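Local structure of adenylate kinase (Schistosoma mansoni, 3UMF) at residues E86-L90 and E91-A95; D201-F204 and D205-H209. The protein catalyses reversible phosphoryl transfer between adenine nucleotides, turning ATP and AMP into two ADP. All coordinates share one frame; numbering follows the deposited sequence.

Contact 1 of 2, residues E86-L90 and E91-A95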
loop_
_atom_site.group_PDB
_atom_site.type_symbol
_atom_site.label_atom_id
_atom_site.label_comp_id
_atom_site.label_asym_id
_atom_site.label_seq_id
_atom_site.Cartn_x
_atom_site.Cartn_y
_atom_site.Cartn_z
ATOM N N GLU A 86 -21.178 5.267 0.972
ATOM C CA GLU A 86 -21.112 4.445 -0.231
ATOM C C GLU A 86 -19.672 4.090 -0.579
ATOM O O GLU A 86 -18.734 4.813 -0.230
ATOM C CB GLU A 86 -21.753 5.170 -1.415
ATOM C CG GLU A 86 -23.269 5.244 -1.383
ATOM C CD GLU A 86 -23.829 5.867 -2.644
ATOM O OE1 GLU A 86 -23.173 5.750 -3.702
ATOM O OE2 GLU A 86 -24.915 6.482 -2.583
ATOM N N LEU A 87 -19.506 2.975 -1.280
ATOM C CA LEU A 87 -18.189 2.528 -1.701
ATOM C C LEU A 87 -17.731 3.273 -2.950
ATOM O O LEU A 87 -18.501 3.444 -3.895
ATOM C CB LEU A 87 -18.211 1.028 -1.992
ATOM C CG LEU A 87 -17.228 0.178 -1.189
ATOM C CD1 LEU A 87 -17.683 0.062 0.258
ATOM C CD2 LEU A 87 -17.072 -1.190 -1.829
ATOM N N VAL A 88 -16.481 3.722 -2.951
ATOM C CA VAL A 88 -15.892 4.301 -4.149
ATOM C C VAL A 88 -15.434 3.172 -5.064
ATOM O O VAL A 88 -14.675 2.300 -4.641
ATOM C CB VAL A 88 -14.701 5.208 -3.802
ATOM C CG1 VAL A 88 -14.175 5.897 -5.056
ATOM C CG2 VAL A 88 -15.114 6.238 -2.760
ATOM N N PRO A 89 -15.912 3.171 -6.322
ATOM C CA PRO A 89 -15.552 2.101 -7.261
ATOM C C PRO A 89 -14.044 2.014 -7.489
ATOM O O PRO A 89 -13.352 3.033 -7.418
ATOM C CB PRO A 89 -16.255 2.522 -8.555
ATOM C CG PRO A 89 -17.395 3.366 -8.106
ATOM C CD PRO A 89 -16.888 4.109 -6.902
ATOM N N LEU A 90 -13.550 0.808 -7.748
ATOM C CA LEU A 90 -12.128 0.589 -7.994
ATOM C C LEU A 90 -11.649 1.378 -9.211
ATOM O O LEU A 90 -10.526 1.878 -9.234
ATOM C CB LEU A 90 -11.852 -0.906 -8.181
ATOM C CG LEU A 90 -10.467 -1.337 -8.667
ATOM C CD1 LEU A 90 -9.381 -0.901 -7.694
ATOM C CD2 LEU A 90 -10.428 -2.842 -8.873
ATOM N N GLU A 91 -12.521 1.497 -10.209
ATOM C CA GLU A 91 -12.214 2.219 -11.439
ATOM C C GLU A 91 -11.843 3.680 -11.171
ATOM O O GLU A 91 -10.971 4.239 -11.840
ATOM C CB GLU A 91 -13.394 2.146 -12.415
ATOM C CG GLU A 91 -13.607 0.777 -13.057
ATOM C CD GLU A 91 -14.142 -0.264 -12.086
ATOM O OE1 GLU A 91 -14.799 0.118 -11.094
ATOM O OE2 GLU A 91 -13.899 -1.470 -12.311
ATOM N N VAL A 92 -12.507 4.294 -10.195
ATOM C CA VAL A 92 -12.229 5.682 -9.833
ATOM C C VAL A 92 -10.837 5.832 -9.218
ATOM O O VAL A 92 -10.074 6.721 -9.600
ATOM C CB VAL A 92 -13.284 6.239 -8.854
ATOM C CG1 VAL A 92 -12.922 7.654 -8.434
ATOM C CG2 VAL A 92 -14.669 6.204 -9.487
ATOM N N VAL A 93 -10.512 4.960 -8.268
ATOM C CA VAL A 93 -9.205 4.974 -7.623
ATOM C C VAL A 93 -8.104 4.694 -8.641
ATOM O O VAL A 93 -7.054 5.338 -8.634
ATOM C CB VAL A 93 -9.130 3.921 -6.494
ATOM C CG1 VAL A 93 -7.705 3.787 -5.971
ATOM C CG2 VAL A 93 -10.086 4.282 -5.365
ATOM N N LEU A 94 -8.367 3.736 -9.523
ATOM C CA LEU A 94 -7.415 3.333 -10.549
ATOM C C LEU A 94 -7.083 4.488 -11.494
ATOM O O LEU A 94 -5.919 4.712 -11.826
ATOM C CB LEU A 94 -7.974 2.143 -11.334
ATOM C CG LEU A 94 -7.002 1.013 -11.682
ATOM C CD1 LEU A 94 -6.207 0.591 -10.456
ATOM C CD2 LEU A 94 -7.757 -0.176 -12.268
ATOM N N ALA A 95 -8.107 5.224 -11.914
ATOM C CA ALA A 95 -7.912 6.376 -12.787
ATOM C C ALA A 95 -7.118 7.483 -12.092
ATOM O O ALA A 95 -6.297 8.151 -12.718
ATOM C CB ALA A 95 -9.253 6.906 -13.276
#
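Val88 meets Val92 across the start of a helix: CG1 of Val88 lies 3.9 Å from CB of Val92 and 4.0 Å from its CG1, and the two branched side chains cross at about a right angle. The methyl is brought there by the first torsion of Val88, which sets CG1 opposite the backbone N (chi1 -175°); the same methyl also comes within 4.4 Å of CG2 of Val93. One residue on, the Pro89 ring lies obliquely against the other branch of Val92, with CD 4.0 Å from Val92 CG2. CB of the same ring is also 3.8 Å from OE1 of Glu91, whose chain bends at its second torsion (71°) and brings the carboxylate back over the helix start. Pro89 occupies the N-cap of helix 90-104. Its carbonyl O receives a weak bond from Val92 N, bent to 132°, whereas Leu90 O accepts Leu94 N at 2.9 Å in the regular i to i+4 pattern of the first turn. Helices 73-84 and 90-104 are joined here by an extended loop; in adenylate kinases this part of the chain belongs to the AMP-binding region, so the contact probably lies close to the nucleotide-binding side. Further out, Leu78 of helix 73-84 touches both Val88 and Val92, and Leu64 of helix 60-68 also reaches Val88, placing the valine pair among three helices. Leu90 and Leu94 face another way, towards Tyr116 and helix 120-129, where Lys125 touches both leucines and forms a weak, long ion pair with OE2 of Glu91.

Contact 2 of 2, residues D201-F204 and D205-H209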
loop_
_atom_site.group_PDB
_atom_site.type_symbol
_atom_site.label_atom_id
_atom_site.label_comp_id
_atom_site.label_asym_id
_atom_site.label_seq_id
_atom_site.Cartn_x
_atom_site.Cartn_y
_atom_site.Cartn_z
ATOM N N ASP A 201 14.883 0.279 12.745
ATOM C CA ASP A 201 16.151 0.296 12.015
ATOM C C ASP A 201 16.497 -1.054 11.382
ATOM O O ASP A 201 17.002 -1.105 10.262
ATOM C CB ASP A 201 17.292 0.742 12.936
ATOM C CG ASP A 201 17.167 2.194 13.365
ATOM O OD1 ASP A 201 16.777 3.036 12.527
ATOM O OD2 ASP A 201 17.461 2.495 14.542
ATOM N N ALA A 202 16.241 -2.141 12.107
ATOM C CA ALA A 202 16.525 -3.480 11.598
ATOM C C ALA A 202 15.614 -3.822 10.423
ATOM O O ALA A 202 16.043 -4.444 9.448
ATOM C CB ALA A 202 16.375 -4.516 12.706
ATOM N N ILE A 203 14.356 -3.411 10.524
ATOM C CA ILE A 203 13.397 -3.613 9.446
ATOM C C ILE A 203 13.804 -2.818 8.206
ATOM O O ILE A 203 13.764 -3.333 7.089
ATOM C CB ILE A 203 11.973 -3.197 9.883
ATOM C CG1 ILE A 203 11.446 -4.150 10.962
ATOM C CG2 ILE A 203 11.023 -3.188 8.698
ATOM C CD1 ILE A 203 10.239 -3.607 11.704
ATOM N N PHE A 204 14.214 -1.568 8.409
ATOM C CA PHE A 204 14.575 -0.694 7.298
ATOM C C PHE A 204 15.802 -1.214 6.556
ATOM O O PHE A 204 15.841 -1.207 5.327
ATOM C CB PHE A 204 14.816 0.734 7.794
ATOM C CG PHE A 204 15.060 1.730 6.690
ATOM C CD1 PHE A 204 14.078 1.999 5.752
ATOM C CD2 PHE A 204 16.267 2.403 6.599
ATOM C CE1 PHE A 204 14.295 2.916 4.737
ATOM C CE2 PHE A 204 16.491 3.323 5.584
ATOM C CZ PHE A 204 15.503 3.578 4.654
ATOM N N ASP A 205 16.802 -1.665 7.310
ATOM C CA ASP A 205 18.008 -2.236 6.714
ATOM C C ASP A 205 17.692 -3.485 5.887
ATOM O O ASP A 205 18.226 -3.663 4.790
ATOM C CB ASP A 205 19.044 -2.568 7.793
ATOM C CG ASP A 205 19.660 -1.323 8.424
ATOM O OD1 ASP A 205 19.620 -0.242 7.796
ATOM O OD2 ASP A 205 20.198 -1.431 9.545
ATOM N N LYS A 206 16.823 -4.345 6.412
ATOM C CA LYS A 206 16.426 -5.562 5.699
ATOM C C LYS A 206 15.656 -5.244 4.417
ATOM O O LYS A 206 15.896 -5.862 3.377
ATOM C CB LYS A 206 15.600 -6.478 6.605
ATOM C CG LYS A 206 15.202 -7.804 5.965
ATOM C CD LYS A 206 16.420 -8.598 5.509
ATOM C CE LYS A 206 16.031 -10.007 5.072
ATOM N NZ LYS A 206 17.182 -10.759 4.496
ATOM N N VAL A 207 14.741 -4.280 4.492
ATOM C CA VAL A 207 13.979 -3.853 3.321
ATOM C C VAL A 207 14.901 -3.376 2.204
ATOM O O VAL A 207 14.726 -3.744 1.042
ATOM C CB VAL A 207 12.981 -2.720 3.668
ATOM C CG1 VAL A 207 12.398 -2.117 2.403
ATOM C CG2 VAL A 207 11.876 -3.243 4.559
ATOM N N ASN A 208 15.888 -2.563 2.560
ATOM C CA ASN A 208 16.839 -2.052 1.577
ATOM C C ASN A 208 17.700 -3.156 0.976
ATOM O O ASN A 208 18.071 -3.088 -0.193
ATOM C CB ASN A 208 17.718 -0.957 2.187
ATOM C CG ASN A 208 16.927 0.284 2.549
ATOM O OD1 ASN A 208 15.838 0.514 2.022
ATOM N ND2 ASN A 208 17.473 1.093 3.446
ATOM N N HIS A 209 18.015 -4.167 1.781
ATOM C CA HIS A 209 18.791 -5.309 1.313
ATOM C C HIS A 209 17.998 -6.112 0.287
ATOM O O HIS A 209 18.532 -6.533 -0.738
ATOM C CB HIS A 209 19.193 -6.204 2.490
ATOM C CG HIS A 209 20.033 -7.380 2.099
ATOM N ND1 HIS A 209 19.502 -8.631 1.877
ATOM C CD2 HIS A 209 21.366 -7.494 1.889
ATOM C CE1 HIS A 209 20.472 -9.467 1.548
ATOM N NE2 HIS A 209 21.612 -8.801 1.548
#
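Phe204 and Asn208 meet one turn apart on helix 200-212, which follows the edge strand 191-195 in the parallel, Rossmann-like sheet of the adenylate kinase core. ND2 of Asn208 lies over one face of the Phe204 ring, 3.2 Å above its plane and displaced toward the rim, nearest CE2. Ring and amide planes are 77° apart, and the amide therefore stands nearly upright on the ring instead of stacking flat. Phe204 CG is swung opposite its backbone N (chi1 -174°), which leans the ring along the helix toward Asn208. Lys48 of helix 42-53 makes a cation-pi contact with the same ring, while Leu49 and Phe53 touch Asn208. The tightly packed side continues through Ile203 and Val207, both buried: their CG2 methyls are 4.2 Å apart, and both residues pack on Ile194 of strand 191-195 and Phe139 of strand 135-140. Beneath the side chains runs regular alpha-helical bonding, with Val207 N bound to Ile203 O at 2.9 Å and Asn208 N to Phe204 O at 3.1 Å. The solvent side is looser: Asp201, Ala202 and Asp205 are exposed, and Lys206 lies at the border, touching Ile194. Asp201 OD1 and Asp205 OD2 are 6.4 Å apart, and Asp201 has a weak, long ion pair with Lys48. Lys206 bends at its second torsion (58°) and directs its ammonium away from the preceding turn to a salt bridge with Glu210. Asp205 instead folds its carboxylate back over the preceding turn; its CG comes to 3.2 Å from Asp201 O, the same carbonyl oxygen that accepts the backbone N-H of Asp205.

Contact 1 closes before contact 2 opens along the chain, and the two lie on opposite sides of its centre: their centres are 33 Å apart and their nearest atoms about 23 Å, so neither touches the other. Contact 1 shapes the entry into helix 90-104, ahead of strand 110-114; contact 2 lies within helix 200-212, which packs beside strand 191-195 at one edge of the five-stranded parallel sheet. They share no helix or strand. One belongs to the helical region that probably borders the AMP site, the other to the core near the C-terminus, where helix 200-212 also meets helix 42-53.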